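Local coordinates for protein photoreceptor-histidine kinase BphP (Stigmatella aurantiaca DW4/3-1, PDB 6BAF) that binds a bilin chromophore in its light-sensing module and probably reports red and far-red light to a histidine kinase output, at residues Leu21-Ser24 / Val29-His32; Lys81-Trp84 / Val89-Phe92; Gly95-His98 / Arg103-Leu106. All coordinates share one frame; numbering follows the deposited sequence.

Contact 1: Leu21-Ser24 / Val29-His32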
ATOM      1  N   LEU A  21       2.196  25.668  -9.352  1.00 41.06           N
ATOM      2  CA  LEU A  21       2.423  26.885  -8.584  1.00 38.83           C
ATOM      3  C   LEU A  21       3.773  26.795  -7.885  1.00 43.02           C
ATOM      4  O   LEU A  21       4.193  25.710  -7.485  1.00 39.56           O
ATOM      5  CB  LEU A  21       1.333  27.070  -7.532  1.00 39.59           C
ATOM      6  CG  LEU A  21      -0.114  26.975  -8.002  1.00 40.96           C
ATOM      7  CD1 LEU A  21      -1.005  27.063  -6.781  1.00 41.60           C
ATOM      8  CD2 LEU A  21      -0.455  28.098  -9.013  1.00 39.92           C
ATOM      9  N   VAL A  22       4.470  27.927  -7.733  1.00 38.72           N
ATOM     10  CA  VAL A  22       5.614  28.014  -6.828  1.00 35.62           C
ATOM     11  C   VAL A  22       5.229  28.940  -5.681  1.00 40.62           C
ATOM     12  O   VAL A  22       4.611  29.991  -5.899  1.00 40.21           O
ATOM     13  CB  VAL A  22       6.883  28.503  -7.526  1.00 37.34           C
ATOM     14  CG1 VAL A  22       7.997  28.627  -6.522  1.00 39.37           C
ATOM     15  CG2 VAL A  22       7.290  27.554  -8.673  1.00 37.44           C
ATOM     16  N   LEU A  23       5.565  28.529  -4.458  1.00 38.15           N
ATOM     17  CA  LEU A  23       5.141  29.161  -3.215  1.00 38.58           C
ATOM     18  C   LEU A  23       6.352  29.640  -2.431  1.00 40.76           C
ATOM     19  O   LEU A  23       7.335  28.896  -2.266  1.00 39.25           O
ATOM     20  CB  LEU A  23       4.357  28.172  -2.347  1.00 38.86           C
ATOM     21  CG  LEU A  23       3.148  27.465  -2.967  1.00 41.22           C
ATOM     22  CD1 LEU A  23       2.605  26.460  -1.955  1.00 42.96           C
ATOM     23  CD2 LEU A  23       2.113  28.453  -3.254  1.00 45.69           C
ATOM     24  N   SER A  24       6.280  30.859  -1.900  1.00 38.21           N
ATOM     25  CA  SER A  24       7.409  31.245  -1.064  1.00 40.78           C
ATOM     26  C   SER A  24       7.317  30.558   0.294  1.00 38.27           C
ATOM     27  O   SER A  24       6.249  30.134   0.732  1.00 36.70           O
ATOM     28  CB  SER A  24       7.438  32.756  -0.837  1.00 37.83           C
ATOM     29  OG  SER A  24       6.318  33.115  -0.032  1.00 38.83           O
ATOM     30  N   VAL A  29       3.419  32.785  -0.500  1.00 42.58           N
ATOM     31  CA  VAL A  29       3.028  33.690  -1.579  1.00 38.71           C
ATOM     32  C   VAL A  29       3.317  33.016  -2.913  1.00 35.75           C
ATOM     33  O   VAL A  29       4.415  32.469  -3.111  1.00 40.30           O
ATOM     34  CB  VAL A  29       3.802  35.030  -1.457  1.00 42.43           C
ATOM     35  CG1 VAL A  29       3.496  35.932  -2.658  1.00 39.64           C
ATOM     36  CG2 VAL A  29       3.484  35.728  -0.128  1.00 42.22           C
ATOM     37  N   LEU A  30       2.370  33.093  -3.865  1.00 39.08           N
ATOM     38  CA  LEU A  30       2.587  32.505  -5.187  1.00 37.39           C
ATOM     39  C   LEU A  30       3.567  33.379  -5.947  1.00 42.55           C
ATOM     40  O   LEU A  30       3.235  34.518  -6.318  1.00 40.79           O
ATOM     41  CB  LEU A  30       1.295  32.407  -6.002  1.00 37.41           C
ATOM     42  CG  LEU A  30      -0.017  31.795  -5.489  1.00 48.83           C
ATOM     43  CD1 LEU A  30      -0.881  31.169  -6.598  1.00 46.49           C
ATOM     44  CD2 LEU A  30       0.192  30.891  -4.366  1.00 41.87           C
ATOM     45  N   THR A  31       4.746  32.845  -6.238  1.00 33.92           N
ATOM     46  CA  THR A  31       5.685  33.567  -7.084  1.00 37.84           C
ATOM     47  C   THR A  31       5.696  33.109  -8.531  1.00 37.95           C
ATOM     48  O   THR A  31       6.278  33.802  -9.375  1.00 36.64           O
ATOM     49  CB  THR A  31       7.103  33.411  -6.535  1.00 40.64           C
ATOM     50  OG1 THR A  31       7.473  32.041  -6.667  1.00 37.48           O
ATOM     51  CG2 THR A  31       7.144  33.831  -5.048  1.00 37.24           C
ATOM     52  N   HIS A  32       5.167  31.915  -8.827  1.00 38.97           N
ATOM     53  CA  HIS A  32       5.027  31.405 -10.185  1.00 34.26           C
ATOM     54  C   HIS A  32       3.666  30.724 -10.283  1.00 37.55           C
ATOM     55  O   HIS A  32       3.175  30.151  -9.306  1.00 37.20           O
ATOM     56  CB  HIS A  32       6.092  30.369 -10.614  1.00 35.28           C
ATOM     57  CG  HIS A  32       7.526  30.772 -10.402  1.00 36.17           C
ATOM     58  ND1 HIS A  32       8.021  31.185  -9.180  1.00 34.57           N
ATOM     59  CD2 HIS A  32       8.594  30.708 -11.237  1.00 34.47           C
ATOM     60  CE1 HIS A  32       9.322  31.392  -9.285  1.00 39.35           C
ATOM     61  NE2 HIS A  32       9.695  31.104 -10.522  1.00 37.90           N
TER
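Val22 is gripped by two consecutive residues of the partner strand, Thr31 and His32. Val22 N donates to His32 O at 3.0 Å, with the donor well above the carbonyl plane, while Val22 O takes the N-H of Thr31 at 2.9 Å. The extra residue on the 29-32 side makes this a classic beta bulge, after which Leu23 pairs with Leu30 instead of Thr31.

The valine is branched at CB and so suits a place shared by two neighbours. Val22 CG2 lies over a face of the imidazole, 4.0 Å from the centroid of the His32 ring. Val22 CG1, anti to the backbone N (chi1 177°), reaches Thr31 OG1 at 3.5 Å. Thr31 OG1 is also hydrogen-bonded to His32 ND1 at 2.7 Å, in the plane of the ring, which helps to fix the ring's rotation. On the other face Leu30 packs between Leu21 and Leu23, with Leu30 CD1 3.9 Å from Leu21 CD2.

At the turn, Ser24 N donates to Val29 O, and Val29 N donates back to Ser24 OG at 3.0 Å; a chi1 of 68° turns the short serine arm to that amide. On its far side from strand 19-23, strand 30-34 is followed by strand 218-222, whose Val220 and Ala222 touch His32. This is a bulged antiparallel hairpin of the PAS sheet, joined by a strand of the GAF domain in a manner consistent with the PAS-GAF knot of phytochromes.

Contact 2: Lys81-Trp84 / Val89-Phe92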
ATOM      1  N   LYS A  81      -4.715  17.325   0.196  1.00 48.55           N
ATOM      2  CA  LYS A  81      -6.059  17.655  -0.242  1.00 50.28           C
ATOM      3  C   LYS A  81      -6.129  19.165  -0.439  1.00 52.51           C
ATOM      4  O   LYS A  81      -5.887  19.933   0.495  1.00 53.12           O
ATOM      5  CB  LYS A  81      -7.093  17.185   0.778  1.00 53.95           C
ATOM      6  CG  LYS A  81      -8.504  17.591   0.368  1.00 63.83           C
ATOM      7  CD  LYS A  81      -9.599  17.003   1.279  1.00 67.60           C
ATOM      8  CE  LYS A  81      -9.229  17.128   2.762  1.00 68.86           C
ATOM      9  NZ  LYS A  81      -9.646  18.445   3.324  1.00 74.96           N
ATOM     10  N   VAL A  82      -6.420  19.594  -1.655  1.00 48.60           N
ATOM     11  CA  VAL A  82      -6.507  21.005  -1.971  1.00 49.94           C
ATOM     12  C   VAL A  82      -7.907  21.246  -2.485  1.00 51.99           C
ATOM     13  O   VAL A  82      -8.317  20.631  -3.475  1.00 54.76           O
ATOM     14  CB  VAL A  82      -5.457  21.430  -3.013  1.00 49.23           C
ATOM     15  CG1 VAL A  82      -5.728  22.865  -3.457  1.00 48.90           C
ATOM     16  CG2 VAL A  82      -4.024  21.242  -2.453  1.00 47.53           C
ATOM     17  N   VAL A  83      -8.642  22.134  -1.825  1.00 51.80           N
ATOM     18  CA  VAL A  83      -9.985  22.504  -2.254  1.00 55.49           C
ATOM     19  C   VAL A  83      -9.946  23.978  -2.635  1.00 52.79           C
ATOM     20  O   VAL A  83      -9.772  24.845  -1.772  1.00 53.98           O
ATOM     21  CB  VAL A  83     -11.028  22.228  -1.163  1.00 60.35           C
ATOM     22  CG1 VAL A  83     -12.417  22.657  -1.624  1.00 58.30           C
ATOM     23  CG2 VAL A  83     -10.979  20.725  -0.760  1.00 55.09           C
ATOM     24  N   TRP A  84     -10.094  24.262  -3.917  1.00 52.90           N
ATOM     25  CA  TRP A  84      -9.995  25.624  -4.434  1.00 58.55           C
ATOM     26  C   TRP A  84     -11.359  26.293  -4.496  1.00 59.13           C
ATOM     27  O   TRP A  84     -12.165  25.979  -5.378  1.00 63.40           O
ATOM     28  CB  TRP A  84      -9.366  25.615  -5.821  1.00 55.73           C
ATOM     29  CG  TRP A  84      -7.994  26.029  -5.717  1.00 65.60           C
ATOM     30  CD1 TRP A  84      -6.958  25.288  -5.220  1.00 71.27           C
ATOM     31  CD2 TRP A  84      -7.436  27.256  -6.108  1.00 56.89           C
ATOM     32  NE1 TRP A  84      -5.785  25.994  -5.263  1.00 64.43           N
ATOM     33  CE2 TRP A  84      -6.037  27.197  -5.816  1.00 57.92           C
ATOM     34  CE3 TRP A  84      -7.953  28.384  -6.690  1.00 55.23           C
ATOM     35  CZ2 TRP A  84      -5.166  28.224  -6.078  1.00 57.30           C
ATOM     36  CZ3 TRP A  84      -7.082  29.399  -6.946  1.00 60.02           C
ATOM     37  CH2 TRP A  84      -5.698  29.311  -6.640  1.00 53.01           C
ATOM     38  N   VAL A  89     -18.586  27.746  -4.948  1.00 83.99           N
ATOM     39  CA  VAL A  89     -17.987  26.745  -5.881  1.00 80.82           C
ATOM     40  C   VAL A  89     -16.518  26.350  -5.606  1.00 76.62           C
ATOM     41  O   VAL A  89     -15.541  27.048  -5.910  1.00 76.37           O
ATOM     42  CB  VAL A  89     -18.197  27.080  -7.413  1.00 78.63           C
ATOM     43  CG1 VAL A  89     -17.628  28.397  -7.869  1.00 86.09           C
ATOM     44  CG2 VAL A  89     -17.623  25.942  -8.265  1.00 78.78           C
ATOM     45  N   ASP A  90     -16.437  25.155  -5.022  1.00 73.19           N
ATOM     46  CA  ASP A  90     -15.206  24.445  -4.743  1.00 66.15           C
ATOM     47  C   ASP A  90     -14.797  23.557  -5.908  1.00 69.78           C
ATOM     48  O   ASP A  90     -15.634  22.906  -6.539  1.00 71.67           O
ATOM     49  CB  ASP A  90     -15.364  23.566  -3.507  1.00 66.24           C
ATOM     50  CG  ASP A  90     -15.500  24.367  -2.259  1.00 72.05           C
ATOM     51  OD1 ASP A  90     -15.167  25.569  -2.308  1.00 77.76           O
ATOM     52  OD2 ASP A  90     -15.935  23.805  -1.230  1.00 76.77           O
ATOM     53  N   ARG A  91     -13.494  23.506  -6.155  1.00 65.44           N
ATOM     54  CA  ARG A  91     -12.889  22.537  -7.054  1.00 61.56           C
ATOM     55  C   ARG A  91     -11.903  21.698  -6.242  1.00 59.13           C
ATOM     56  O   ARG A  91     -11.268  22.194  -5.301  1.00 58.11           O
ATOM     57  CB  ARG A  91     -12.197  23.230  -8.217  1.00 58.92           C
ATOM     58  CG  ARG A  91     -13.117  23.851  -9.258  1.00 62.71           C
ATOM     59  CD  ARG A  91     -12.440  25.088  -9.737  1.00 65.83           C
ATOM     60  NE  ARG A  91     -12.431  25.304 -11.182  1.00 66.42           N
ATOM     61  CZ  ARG A  91     -13.095  26.279 -11.798  1.00 67.88           C
ATOM     62  NH1 ARG A  91     -13.848  27.128 -11.089  1.00 66.16           N
ATOM     63  NH2 ARG A  91     -12.986  26.414 -13.117  1.00 65.40           N
ATOM     64  N   PHE A  92     -11.812  20.419  -6.563  1.00 54.79           N
ATOM     65  CA  PHE A  92     -11.058  19.485  -5.741  1.00 55.73           C
ATOM     66  C   PHE A  92      -9.837  19.009  -6.513  1.00 52.91           C
ATOM     67  O   PHE A  92      -9.919  18.738  -7.719  1.00 53.69           O
ATOM     68  CB  PHE A  92     -11.946  18.320  -5.303  1.00 57.96           C
ATOM     69  CG  PHE A  92     -13.037  18.743  -4.365  1.00 63.18           C
ATOM     70  CD1 PHE A  92     -14.158  19.418  -4.844  1.00 62.13           C
ATOM     71  CD2 PHE A  92     -12.931  18.494  -2.995  1.00 66.04           C
ATOM     72  CE1 PHE A  92     -15.154  19.845  -3.976  1.00 64.61           C
ATOM     73  CE2 PHE A  92     -13.928  18.905  -2.120  1.00 65.82           C
ATOM     74  CZ  PHE A  92     -15.046  19.586  -2.612  1.00 62.32           C
TER
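Val83 and Phe92 run alongside each other on one face of the hairpin, with the methyls of the valine set against the phenyl ring. Val83 CG1 sits over one face, 4.3 Å from the centroid of the Phe92 ring and 19° off its normal, displaced toward the rim: a CH-pi contact. Val83 CG2 meets the same ring at Phe92 CD2, 3.7 Å away. With chi1 at 179°, Val83 CG1 is anti to its backbone N, which also lets it cross to Asp90, 3.6 Å from Asp90 CG. Valine fits here because one methyl can serve both the ring and the base of the carboxylate, whose oxygens are directed to another partner: Asp90 OD1 makes a salt bridge with Arg85 NE.

Val83 and Phe92 form a non-hydrogen-bonded pair in the hairpin of strands 80-85 and 90-100, at the edge of the antiparallel PAS sheet. The next pair, Trp84 with Arg91, is hydrogen-bonded in both directions. Trp84 N reaches Arg91 O at 2.8 Å in the carbonyl plane, and Arg91 N returns the bond to Trp84 O at 2.9 Å from above that carbonyl's plane.

On the face of Trp84 and Arg91 the side chains part company. Their CB atoms are 4.4 Å apart, but the indole and the bent arginine chain both lead away from the opposing strand. The large apolar indole of Trp84 is buried against Phe56, their ring planes inclined by about 20°, and against Leu108 of strand 103-110; the partly exposed Arg91 touches Val86.

Contact 3: Gly95-His98 / Arg103-Leu106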
ATOM      1  N   GLY A  95      -2.861  17.694  -4.484  1.00 45.88           N
ATOM      2  CA  GLY A  95      -1.636  18.448  -4.524  1.00 39.85           C
ATOM      3  C   GLY A  95      -0.482  17.492  -4.309  1.00 44.78           C
ATOM      4  O   GLY A  95      -0.506  16.650  -3.405  1.00 43.44           O
ATOM      5  N   ILE A  96       0.512  17.611  -5.164  1.00 40.98           N
ATOM      6  CA  ILE A  96       1.793  16.983  -4.961  1.00 42.23           C
ATOM      7  C   ILE A  96       2.803  18.117  -4.828  1.00 43.29           C
ATOM      8  O   ILE A  96       3.032  18.864  -5.793  1.00 41.76           O
ATOM      9  CB  ILE A  96       2.131  16.052  -6.123  1.00 43.47           C
ATOM     10  CG1 ILE A  96       0.987  15.053  -6.305  1.00 48.64           C
ATOM     11  CG2 ILE A  96       3.459  15.402  -5.889  1.00 40.53           C
ATOM     12  CD1 ILE A  96       0.905  14.534  -7.710  1.00 53.44           C
ATOM     13  N   ALA A  97       3.392  18.263  -3.646  1.00 40.26           N
ATOM     14  CA  ALA A  97       4.296  19.364  -3.375  1.00 42.01           C
ATOM     15  C   ALA A  97       5.686  18.822  -3.084  1.00 42.76           C
ATOM     16  O   ALA A  97       5.827  17.752  -2.487  1.00 42.28           O
ATOM     17  CB  ALA A  97       3.779  20.215  -2.206  1.00 39.74           C
ATOM     18  N   HIS A  98       6.712  19.538  -3.533  1.00 36.26           N
ATOM     19  CA  HIS A  98       8.086  19.156  -3.248  1.00 39.10           C
ATOM     20  C   HIS A  98       8.944  20.419  -3.175  1.00 39.43           C
ATOM     21  O   HIS A  98       8.552  21.484  -3.649  1.00 36.99           O
ATOM     22  CB  HIS A  98       8.653  18.162  -4.295  1.00 33.42           C
ATOM     23  CG  HIS A  98       8.969  18.776  -5.626  1.00 37.36           C
ATOM     24  ND1 HIS A  98       7.999  19.040  -6.573  1.00 35.68           N
ATOM     25  CD2 HIS A  98      10.150  19.167  -6.174  1.00 38.28           C
ATOM     26  CE1 HIS A  98       8.565  19.586  -7.640  1.00 37.76           C
ATOM     27  NE2 HIS A  98       9.867  19.682  -7.422  1.00 37.72           N
ATOM     28  N   ARG A 103      13.161  26.012  -4.087  1.00 42.48           N
ATOM     29  CA  ARG A 103      11.795  26.431  -4.342  0.50 41.01           C
ATOM     30  C   ARG A 103      10.815  25.365  -3.865  1.00 41.66           C
ATOM     31  O   ARG A 103      11.117  24.166  -3.810  1.00 40.49           O
ATOM     32  CB  ARG A 103      11.576  26.779  -5.835  0.50 41.25           C
ATOM     33  CG  ARG A 103      12.618  27.812  -6.405  0.50 43.28           C
ATOM     34  CD  ARG A 103      12.151  29.295  -6.677  0.50 43.35           C
ATOM     35  NE  ARG A 103      11.098  29.843  -5.805  0.50 47.10           N
ATOM     36  CZ  ARG A 103      10.705  31.134  -5.744  0.50 43.58           C
ATOM     37  NH1 ARG A 103      11.297  32.108  -6.500  0.50 38.35           N
ATOM     38  NH2 ARG A 103       9.712  31.445  -4.901  0.50 29.18           N
ATOM     39  N   LEU A 104       9.634  25.832  -3.477  1.00 37.89           N
ATOM     40  CA  LEU A 104       8.532  24.977  -3.040  1.00 41.08           C
ATOM     41  C   LEU A 104       7.517  24.949  -4.177  1.00 40.11           C
ATOM     42  O   LEU A 104       6.874  25.963  -4.477  1.00 38.72           O
ATOM     43  CB  LEU A 104       7.896  25.512  -1.757  1.00 37.50           C
ATOM     44  CG  LEU A 104       7.039  24.690  -0.796  1.00 45.24           C
ATOM     45  CD1 LEU A 104       5.968  25.514  -0.110  1.00 37.20           C
ATOM     46  CD2 LEU A 104       6.541  23.312  -1.261  1.00 37.55           C
ATOM     47  N   ILE A 105       7.381  23.799  -4.819  1.00 36.25           N
ATOM     48  CA  ILE A 105       6.551  23.649  -6.006  1.00 36.06           C
ATOM     49  C   ILE A 105       5.333  22.825  -5.624  1.00 42.92           C
ATOM     50  O   ILE A 105       5.470  21.743  -5.035  1.00 38.61           O
ATOM     51  CB  ILE A 105       7.331  22.978  -7.145  1.00 36.00           C
ATOM     52  CG1 ILE A 105       8.500  23.869  -7.561  1.00 39.77           C
ATOM     53  CG2 ILE A 105       6.363  22.629  -8.288  1.00 37.89           C
ATOM     54  CD1 ILE A 105       9.478  23.248  -8.542  1.00 38.64           C
ATOM     55  N   LEU A 106       4.150  23.327  -5.961  1.00 35.53           N
ATOM     56  CA  LEU A 106       2.897  22.637  -5.684  1.00 36.48           C
ATOM     57  C   LEU A 106       2.227  22.355  -7.021  1.00 42.91           C
ATOM     58  O   LEU A 106       1.949  23.286  -7.795  1.00 38.97           O
ATOM     59  CB  LEU A 106       2.006  23.477  -4.763  1.00 36.89           C
ATOM     60  CG  LEU A 106       0.556  23.033  -4.589  1.00 41.66           C
ATOM     61  CD1 LEU A 106       0.492  21.649  -3.905  1.00 40.88           C
ATOM     62  CD2 LEU A 106      -0.227  24.094  -3.790  1.00 40.61           C
TER
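Two backbone hydrogen bonds tie His98 to Ile105. Ile105 N donates to His98 O at 2.8 Å, and with an N-H...O angle of 171° this bond is straight at the hydrogen. His98 N donates to Ile105 O at 2.9 Å; in both bonds the donor stands nearly along the C=O axis. Weaker support comes from CA-H...O contacts on the same two carbonyls: Ala97 CA is 3.1 Å from Ile105 O, and Leu104 CA approaches His98 O. Each oxygen therefore receives an N-H and a C-H.

This is the regular pairing of an antiparallel beta hairpin, here strands 90-100 and 103-110 of the PAS sheet. Ala97 and Leu106 form the adjoining non-hydrogen-bonded pair, and their side chains occupy the face opposite that of His98 and Ile105.

Among the apolar contacts, Leu106 CD1 does most of the work on the Ala97 face, lying 4.0 Å from Ala97 CB and 3.9 Å from Gly95 CA. Small residues suit these places: glycine has no side chain, which lets the Leu106 CD1 methyl lie against its CA. Leu104 CD2 reaches Ala97 CB more loosely, at 4.3 Å, and the buried Leu104 and Ala97 both also meet Leu74.

On the other face the contact is between an imidazole and a branched aliphatic chain set alongside it. A chi1 of 73° places the His98 ring between its own backbone N and carbonyl carbon and swings it toward Ile105. His98 CE1 is then 3.6 Å from Ile105 CB, met obliquely, while His98 NE2 is 3.8 Å from Ile105 CD1. Branching at CB gives the isoleucine breadth to fill this side of the ring. Phe234 also touches His98, and Ile105 packs on Leu20 of strand 19-23.

In the fold
All three contacts are hairpin pairings in one antiparallel sheet of the PAS region. Contacts 1 and 3 are neighbours, their centres about 9 Å apart, because strands 19-23 and 103-110 lie side by side: Leu21 O and Leu106 N are 2.8 Å apart and Leu23 N and Leu104 O 2.9 Å, both probable hydrogen bonds. Contacts 2 and 3 share strand 90-100, but their centres are about 17 Å apart, and they meet where Val82 packs on Gly95. Contact 1 lies about 18 Å from contact 2, centre to centre, without touching it. The bilin pocket is probably housed mainly in the GAF domain, as in other phytochromes.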